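Local coordinates for protein CG14216 (Drosophila melanogaster, PDB 3P9Y) that probably removes phosphate from phosphoserines in the C-terminal domain repeats of RNA polymerase II, using a fold like that of low-molecular-weight tyrosine phosphatases, at residues F61-L72 / L89-E100. The protein carries 2 engineered substitutions. Sequence-based numbering, arbitrary orientation.
Sequences FGTKYEDIYRDL and LDRNRRIKKCPE
In the antiparallel helical hairpin made by helices 65-82 and 85-95, Y65, in the first turn of the former, lays its ring between N92 of helix 85-95 and P99 of the loop that follows it. N92 CB sits almost on the ring normal, 3.5 Å from the Y65 centroid, while P99 CD meets the opposite face, shifted toward the rim, so both faces carry CH-pi contacts. CG of Y65, anti to its carbonyl carbon (chi1 -68°), places the ring between these two residues, with K96 O in its plane at the edge, 3.3 Å from Y65 CD2. Beside P99 CA, the Y65 hydroxyl is hydrogen-bonded to N19 O. N92 is itself fixed: R91 NE and NH2 both reach its OD1 from one face of the amide, and its ND2 bonds to M20 O.

The axes of 65-72 and 89-95 make an angle of 159° in their N-to-C directions and approach to 8.9 Å. L89 is the knob of this packing, set among Y65, I68, Y69 and L72. Its CD1 meets L72 CD1 at 3.7 Å and its CD2 lies against I68 CG2, whereas L89 CB is at the edge of the Y69 ring. L48 of strand 46-48 also touches L89, tying the hairpin to the small two-stranded sheet of this LMW PTP-like protein.

K64 is the N-cap residue of helix 65-82. Just after it, Y65 N donates to K97 O (3.2 Å), and a water accepting from E66 N donates to the same oxygen, linking the helix start to the 96-100 loop. Before the helix, G62 N donates to P99 O, farther along 96-100, at 3.2 Å with a bent N-H...O angle of 137°, and the F61 ring packs CD1 against P99 CB at 3.9 Å.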
ATOM      1  N   PHE A  61      13.410  -6.589   5.095  1.00 29.20           N
ATOM      2  CA  PHE A  61      12.672  -6.680   3.851  1.00 26.88           C
ATOM      3  C   PHE A  61      13.346  -7.748   3.007  1.00 29.16           C
ATOM      4  O   PHE A  61      14.570  -7.853   2.997  1.00 30.54           O
ATOM      5  CB  PHE A  61      12.649  -5.334   3.130  1.00 26.19           C
ATOM      6  CG  PHE A  61      11.607  -4.391   3.654  1.00 25.51           C
ATOM      7  CD1 PHE A  61      10.329  -4.381   3.114  1.00 23.89           C
ATOM      8  CD2 PHE A  61      11.897  -3.524   4.692  1.00 26.37           C
ATOM      9  CE1 PHE A  61       9.365  -3.518   3.594  1.00 23.39           C
ATOM     10  CE2 PHE A  61      10.939  -2.659   5.180  1.00 26.44           C
ATOM     11  CZ  PHE A  61       9.668  -2.655   4.630  1.00 24.46           C
ATOM     12  N   GLY A  62      12.549  -8.558   2.319  1.00 27.32           N
ATOM     13  CA  GLY A  62      13.086  -9.673   1.563  1.00 28.05           C
ATOM     14  C   GLY A  62      12.842 -11.007   2.246  1.00 27.63           C
ATOM     15  O   GLY A  62      12.887 -12.047   1.598  1.00 31.10           O
ATOM     16  N   THR A  63      12.596 -10.984   3.552  1.00 27.64           N
ATOM     17  CA  THR A  63      12.197 -12.188   4.272  1.00 28.61           C
ATOM     18  C   THR A  63      10.846 -12.652   3.734  1.00 27.74           C
ATOM     19  O   THR A  63       9.872 -11.908   3.780  1.00 28.00           O
ATOM     20  CB  THR A  63      12.050 -11.935   5.791  1.00 29.12           C
ATOM     21  OG1 THR A  63      13.239 -11.328   6.309  1.00 32.58           O
ATOM     22  CG2 THR A  63      11.792 -13.240   6.533  1.00 28.77           C
ATOM     23  N   LYS A  64      10.789 -13.874   3.217  1.00 28.07           N
ATOM     24  CA  LYS A  64       9.543 -14.421   2.690  1.00 28.51           C
ATOM     25  C   LYS A  64       8.439 -14.393   3.743  1.00 28.27           C
ATOM     26  O   LYS A  64       8.688 -14.657   4.919  1.00 29.02           O
ATOM     27  CB  LYS A  64       9.748 -15.860   2.219  1.00 31.89           C
ATOM     28  CG  LYS A  64      10.685 -16.021   1.037  1.00 36.77           C
ATOM     29  CD  LYS A  64      10.775 -17.491   0.640  1.00 44.62           C
ATOM     30  CE  LYS A  64      11.891 -17.750  -0.353  1.00 54.63           C
ATOM     31  NZ  LYS A  64      12.062 -19.203  -0.626  1.00 59.69           N
ATOM     32  N   TYR A  65       7.220 -14.070   3.320  1.00 27.38           N
ATOM     33  CA  TYR A  65       6.073 -14.109   4.218  1.00 27.65           C
ATOM     34  C   TYR A  65       5.937 -15.507   4.809  1.00 29.06           C
ATOM     35  O   TYR A  65       5.538 -15.671   5.956  1.00 27.35           O
ATOM     36  CB  TYR A  65       4.779 -13.753   3.480  1.00 25.56           C
ATOM     37  CG  TYR A  65       4.682 -12.313   3.023  1.00 23.39           C
ATOM     38  CD1 TYR A  65       4.577 -11.275   3.943  1.00 22.47           C
ATOM     39  CD2 TYR A  65       4.675 -11.994   1.673  1.00 22.41           C
ATOM     40  CE1 TYR A  65       4.480  -9.956   3.526  1.00 21.63           C
ATOM     41  CE2 TYR A  65       4.579 -10.681   1.247  1.00 22.04           C
ATOM     42  CZ  TYR A  65       4.480  -9.665   2.179  1.00 20.77           C
ATOM     43  OH  TYR A  65       4.383  -8.357   1.756  1.00 21.57           O
ATOM     44  N   GLU A  66       6.271 -16.513   4.011  1.00 30.92           N
ATOM     45  CA  GLU A  66       6.146 -17.899   4.438  1.00 34.61           C
ATOM     46  C   GLU A  66       7.080 -18.197   5.611  1.00 33.90           C
ATOM     47  O   GLU A  66       6.718 -18.933   6.529  1.00 33.92           O
ATOM     48  CB  GLU A  66       6.447 -18.842   3.273  1.00 36.91           C
ATOM     49  CG  GLU A  66       6.347 -20.312   3.635  1.00 46.61           C
ATOM     50  CD  GLU A  66       6.634 -21.225   2.460  1.00 56.95           C
ATOM     51  OE1 GLU A  66       6.992 -20.709   1.378  1.00 53.35           O
ATOM     52  OE2 GLU A  66       6.502 -22.458   2.619  1.00 68.55           O
ATOM     53  N   ASP A  67       8.278 -17.623   5.579  1.00 30.79           N
ATOM     54  CA  ASP A  67       9.249 -17.842   6.644  1.00 33.06           C
ATOM     55  C   ASP A  67       8.867 -17.094   7.915  1.00 32.96           C
ATOM     56  O   ASP A  67       9.087 -17.587   9.017  1.00 33.43           O
ATOM     57  CB  ASP A  67      10.647 -17.430   6.190  1.00 32.86           C
ATOM     58  CG  ASP A  67      11.237 -18.400   5.191  1.00 34.00           C
ATOM     59  OD1 ASP A  67      10.736 -19.539   5.113  1.00 35.71           O
ATOM     60  OD2 ASP A  67      12.196 -18.025   4.484  1.00 35.62           O
ATOM     61  N   ILE A  68       8.298 -15.904   7.766  1.00 31.86           N
ATOM     62  CA  ILE A  68       7.818 -15.158   8.921  1.00 30.78           C
ATOM     63  C   ILE A  68       6.669 -15.930   9.558  1.00 31.17           C
ATOM     64  O   ILE A  68       6.557 -16.001  10.778  1.00 32.14           O
ATOM     65  CB  ILE A  68       7.356 -13.744   8.529  1.00 29.83           C
ATOM     66  CG1 ILE A  68       8.542 -12.946   7.972  1.00 29.33           C
ATOM     67  CG2 ILE A  68       6.741 -13.032   9.726  1.00 29.17           C
ATOM     68  CD1 ILE A  68       8.175 -11.581   7.438  1.00 28.63           C
ATOM     69  N   TYR A  69       5.829 -16.516   8.711  1.00 30.60           N
ATOM     70  CA  TYR A  69       4.705 -17.339   9.148  1.00 32.15           C
ATOM     71  C   TYR A  69       5.186 -18.511  10.000  1.00 34.17           C
ATOM     72  O   TYR A  69       4.670 -18.752  11.088  1.00 33.62           O
ATOM     73  CB  TYR A  69       3.959 -17.873   7.926  1.00 30.68           C
ATOM     74  CG  TYR A  69       2.720 -18.678   8.246  1.00 31.81           C
ATOM     75  CD1 TYR A  69       1.455 -18.134   8.076  1.00 31.24           C
ATOM     76  CD2 TYR A  69       2.813 -19.987   8.704  1.00 35.08           C
ATOM     77  CE1 TYR A  69       0.317 -18.865   8.358  1.00 31.83           C
ATOM     78  CE2 TYR A  69       1.676 -20.728   8.992  1.00 33.44           C
ATOM     79  CZ  TYR A  69       0.431 -20.160   8.814  1.00 33.71           C
ATOM     80  OH  TYR A  69      -0.710 -20.882   9.094  1.00 34.59           O
ATOM     81  N   ARG A  70       6.171 -19.244   9.488  1.00 35.10           N
ATOM     82  CA  ARG A  70       6.735 -20.383  10.202  1.00 38.28           C
ATOM     83  C   ARG A  70       7.324 -19.925  11.523  1.00 37.08           C
ATOM     84  O   ARG A  70       7.166 -20.586  12.546  1.00 38.11           O
ATOM     85  CB  ARG A  70       7.821 -21.057   9.363  1.00 42.73           C
ATOM     86  CG  ARG A  70       7.290 -21.890   8.211  1.00 49.95           C
ATOM     87  CD  ARG A  70       8.404 -22.276   7.248  1.00 60.87           C
ATOM     88  NE  ARG A  70       7.948 -23.224   6.234  1.00 74.30           N
ATOM     89  CZ  ARG A  70       8.048 -24.547   6.340  1.00 86.33           C
ATOM     90  NH1 ARG A  70       8.595 -25.099   7.417  1.00 86.48           N
ATOM     91  NH2 ARG A  70       7.602 -25.323   5.362  1.00 92.69           N
ATOM     92  N   ASP A  71       7.991 -18.776  11.492  1.00 36.21           N
ATOM     93  CA  ASP A  71       8.652 -18.236  12.671  1.00 37.03           C
ATOM     94  C   ASP A  71       7.668 -18.006  13.815  1.00 38.71           C
ATOM     95  O   ASP A  71       7.930 -18.386  14.956  1.00 39.14           O
ATOM     96  CB  ASP A  71       9.345 -16.921  12.325  1.00 36.91           C
ATOM     97  CG  ASP A  71      10.227 -16.421  13.447  1.00 38.54           C
ATOM     98  OD1 ASP A  71      11.035 -17.220  13.964  1.00 41.42           O
ATOM     99  OD2 ASP A  71      10.112 -15.233  13.810  1.00 36.67           O
ATOM    100  N   LEU A  72       6.536 -17.381  13.509  1.00 36.89           N
ATOM    101  CA  LEU A  72       5.555 -17.047  14.532  1.00 36.87           C
ATOM    102  C   LEU A  72       4.774 -18.286  14.953  1.00 38.77           C
ATOM    103  O   LEU A  72       4.297 -18.375  16.083  1.00 39.63           O
ATOM    104  CB  LEU A  72       4.589 -15.976  14.021  1.00 36.36           C
ATOM    105  CG  LEU A  72       5.205 -14.631  13.623  1.00 35.64           C
ATOM    106  CD1 LEU A  72       4.118 -13.667  13.181  1.00 32.57           C
ATOM    107  CD2 LEU A  72       6.015 -14.037  14.768  1.00 37.06           C
ATOM    108  N   LEU A  89      -0.438 -13.141   7.164  1.00 24.65           N
ATOM    109  CA  LEU A  89       0.763 -13.599   6.486  1.00 24.55           C
ATOM    110  C   LEU A  89       0.415 -14.593   5.383  1.00 23.59           C
ATOM    111  O   LEU A  89       1.073 -14.641   4.348  1.00 23.98           O
ATOM    112  CB  LEU A  89       1.731 -14.228   7.492  1.00 25.20           C
ATOM    113  CG  LEU A  89       2.425 -13.218   8.412  1.00 26.52           C
ATOM    114  CD1 LEU A  89       2.855 -13.864   9.721  1.00 26.84           C
ATOM    115  CD2 LEU A  89       3.612 -12.566   7.703  1.00 24.63           C
ATOM    116  N   ASP A  90      -0.629 -15.379   5.608  1.00 24.66           N
ATOM    117  CA  ASP A  90      -1.073 -16.358   4.624  1.00 25.63           C
ATOM    118  C   ASP A  90      -1.658 -15.652   3.406  1.00 24.06           C
ATOM    119  O   ASP A  90      -1.376 -16.016   2.269  1.00 25.42           O
ATOM    120  CB  ASP A  90      -2.123 -17.282   5.238  1.00 27.28           C
ATOM    121  CG  ASP A  90      -2.587 -18.349   4.275  1.00 28.50           C
ATOM    122  OD1 ASP A  90      -1.721 -19.065   3.726  1.00 27.85           O
ATOM    123  OD2 ASP A  90      -3.814 -18.469   4.062  1.00 30.01           O
ATOM    124  N   ARG A  91      -2.474 -14.634   3.652  1.00 24.27           N
ATOM    125  CA  ARG A  91      -3.054 -13.839   2.581  1.00 22.98           C
ATOM    126  C   ARG A  91      -1.933 -13.198   1.762  1.00 22.09           C
ATOM    127  O   ARG A  91      -1.976 -13.189   0.531  1.00 21.43           O
ATOM    128  CB  ARG A  91      -3.984 -12.775   3.169  1.00 23.05           C
ATOM    129  CG  ARG A  91      -4.819 -12.014   2.143  1.00 23.30           C
ATOM    130  CD  ARG A  91      -4.063 -10.831   1.546  1.00 23.01           C
ATOM    131  NE  ARG A  91      -3.307 -10.110   2.567  1.00 22.27           N
ATOM    132  CZ  ARG A  91      -3.843  -9.291   3.470  1.00 21.61           C
ATOM    133  NH1 ARG A  91      -5.152  -9.080   3.486  1.00 21.95           N
ATOM    134  NH2 ARG A  91      -3.068  -8.686   4.367  1.00 21.27           N
ATOM    135  N   ASN A  92      -0.915 -12.689   2.453  1.00 21.86           N
ATOM    136  CA  ASN A  92       0.207 -12.029   1.793  1.00 21.88           C
ATOM    137  C   ASN A  92       0.993 -13.001   0.913  1.00 22.25           C
ATOM    138  O   ASN A  92       1.368 -12.672  -0.211  1.00 20.26           O
ATOM    139  CB  ASN A  92       1.143 -11.395   2.831  1.00 21.76           C
ATOM    140  CG  ASN A  92       0.481 -10.263   3.605  1.00 21.30           C
ATOM    141  OD1 ASN A  92      -0.561  -9.745   3.205  1.00 20.58           O
ATOM    142  ND2 ASN A  92       1.089  -9.873   4.713  1.00 21.09           N
ATOM    143  N   ARG A  93       1.234 -14.199   1.434  1.00 24.09           N
ATOM    144  CA  ARG A  93       2.002 -15.209   0.717  1.00 25.10           C
ATOM    145  C   ARG A  93       1.359 -15.510  -0.633  1.00 24.64           C
ATOM    146  O   ARG A  93       2.051 -15.695  -1.633  1.00 25.93           O
ATOM    147  CB  ARG A  93       2.097 -16.497   1.541  1.00 26.42           C
ATOM    148  CG  ARG A  93       2.991 -17.559   0.912  1.00 29.71           C
ATOM    149  CD  ARG A  93       2.654 -18.966   1.406  1.00 32.50           C
ATOM    150  NE  ARG A  93       1.795 -19.686   0.465  1.00 32.99           N
ATOM    151  CZ  ARG A  93       0.481 -19.857   0.606  1.00 31.07           C
ATOM    152  NH1 ARG A  93      -0.159 -19.374   1.663  1.00 33.10           N
ATOM    153  NH2 ARG A  93      -0.199 -20.527  -0.311  1.00 34.15           N
ATOM    154  N   ARG A  94       0.032 -15.551  -0.656  1.00 23.88           N
ATOM    155  CA  ARG A  94      -0.698 -15.865  -1.879  1.00 23.94           C
ATOM    156  C   ARG A  94      -0.586 -14.756  -2.910  1.00 23.85           C
ATOM    157  O   ARG A  94      -0.787 -14.992  -4.099  1.00 24.42           O
ATOM    158  CB  ARG A  94      -2.170 -16.115  -1.572  1.00 24.74           C
ATOM    159  CG  ARG A  94      -2.405 -17.267  -0.623  1.00 27.50           C
ATOM    160  CD  ARG A  94      -3.863 -17.660  -0.608  1.00 26.25           C
ATOM    161  NE  ARG A  94      -4.171 -18.563   0.490  1.00 28.00           N
ATOM    162  CZ  ARG A  94      -5.320 -19.218   0.612  1.00 27.98           C
ATOM    163  NH1 ARG A  94      -6.263 -19.072  -0.308  1.00 23.27           N
ATOM    164  NH2 ARG A  94      -5.521 -20.020   1.648  1.00 27.14           N
ATOM    165  N   ILE A  95      -0.278 -13.544  -2.461  1.00 21.96           N
ATOM    166  CA  ILE A  95      -0.107 -12.424  -3.380  1.00 21.79           C
ATOM    167  C   ILE A  95       1.314 -12.365  -3.933  1.00 21.71           C
ATOM    168  O   ILE A  95       1.516 -12.232  -5.138  1.00 20.15           O
ATOM    169  CB  ILE A  95      -0.444 -11.089  -2.704  1.00 21.57           C
ATOM    170  CG1 ILE A  95      -1.942 -11.029  -2.403  1.00 21.78           C
ATOM    171  CG2 ILE A  95      -0.044  -9.920  -3.603  1.00 20.77           C
ATOM    172  CD1 ILE A  95      -2.360  -9.806  -1.628  1.00 22.30           C
ATOM    173  N   LYS A  96       2.304 -12.463  -3.057  1.00 22.07           N
ATOM    174  CA  LYS A  96       3.684 -12.403  -3.506  1.00 22.47           C
ATOM    175  C   LYS A  96       4.643 -12.999  -2.491  1.00 23.21           C
ATOM    176  O   LYS A  96       4.278 -13.264  -1.347  1.00 23.64           O
ATOM    177  CB  LYS A  96       4.082 -10.959  -3.839  1.00 21.51           C
ATOM    178  CG  LYS A  96       4.066  -9.994  -2.654  1.00 22.48           C
ATOM    179  CD  LYS A  96       4.406  -8.576  -3.111  1.00 21.56           C
ATOM    180  CE  LYS A  96       4.523  -7.602  -1.951  1.00 20.15           C
ATOM    181  NZ  LYS A  96       4.714  -6.210  -2.452  1.00 20.40           N
ATOM    182  N   LYS A  97       5.877 -13.187  -2.940  1.00 24.28           N
ATOM    183  CA  LYS A  97       6.906 -13.886  -2.189  1.00 26.20           C
ATOM    184  C   LYS A  97       7.239 -13.197  -0.874  1.00 25.16           C
ATOM    185  O   LYS A  97       7.288 -13.841   0.171  1.00 27.27           O
ATOM    186  CB  LYS A  97       8.168 -13.978  -3.055  1.00 32.22           C
ATOM    187  CG  LYS A  97       9.352 -14.690  -2.418  1.00 39.39           C
ATOM    188  CD  LYS A  97      10.633 -14.372  -3.187  1.00 47.96           C
ATOM    189  CE  LYS A  97      11.772 -15.318  -2.838  1.00 62.99           C
ATOM    190  NZ  LYS A  97      11.599 -16.666  -3.453  1.00 65.68           N
ATOM    191  N   CYS A  98       7.468 -11.889  -0.916  1.00 23.49           N
ATOM    192  CA  CYS A  98       8.012 -11.198   0.247  1.00 24.79           C
ATOM    193  C   CYS A  98       7.730  -9.701   0.274  1.00 22.72           C
ATOM    194  O   CYS A  98       7.477  -9.087  -0.761  1.00 21.86           O
ATOM    195  CB  CYS A  98       9.527 -11.398   0.281  1.00 27.46           C
ATOM    196  SG  CYS A  98      10.372 -10.649  -1.138  1.00 28.15           S
ATOM    197  N   PRO A  99       7.789  -9.106   1.472  1.00 23.31           N
ATOM    198  CA  PRO A  99       7.698  -7.650   1.621  1.00 21.95           C
ATOM    199  C   PRO A  99       8.805  -6.927   0.845  1.00 23.42           C
ATOM    200  O   PRO A  99       9.952  -7.388   0.858  1.00 24.69           O
ATOM    201  CB  PRO A  99       7.892  -7.417   3.122  1.00 22.72           C
ATOM    202  CG  PRO A  99       8.029  -8.748   3.764  1.00 23.65           C
ATOM    203  CD  PRO A  99       7.791  -9.817   2.760  1.00 24.14           C
ATOM    204  N   GLU A 100       8.467  -5.818   0.191  1.00 22.38           N
ATOM    205  CA  GLU A 100       9.422  -5.034  -0.585  1.00 22.67           C
ATOM    206  C   GLU A 100       9.456  -3.601  -0.078  1.00 22.15           C
ATOM    207  O   GLU A 100       8.438  -3.071   0.363  1.00 20.00           O
ATOM    208  CB  GLU A 100       9.018  -5.020  -2.050  1.00 21.57           C
ATOM    209  CG  GLU A 100       8.679  -6.376  -2.621  1.00 23.03           C
ATOM    210  CD  GLU A 100       8.162  -6.271  -4.035  1.00 23.59           C
ATOM    211  OE1 GLU A 100       8.964  -5.952  -4.936  1.00 26.23           O
ATOM    212  OE2 GLU A 100       6.953  -6.492  -4.249  1.00 22.77           O
TER
HETATM  213  O   HOH W   1       6.384 -16.295   1.062  1.00 29.21           O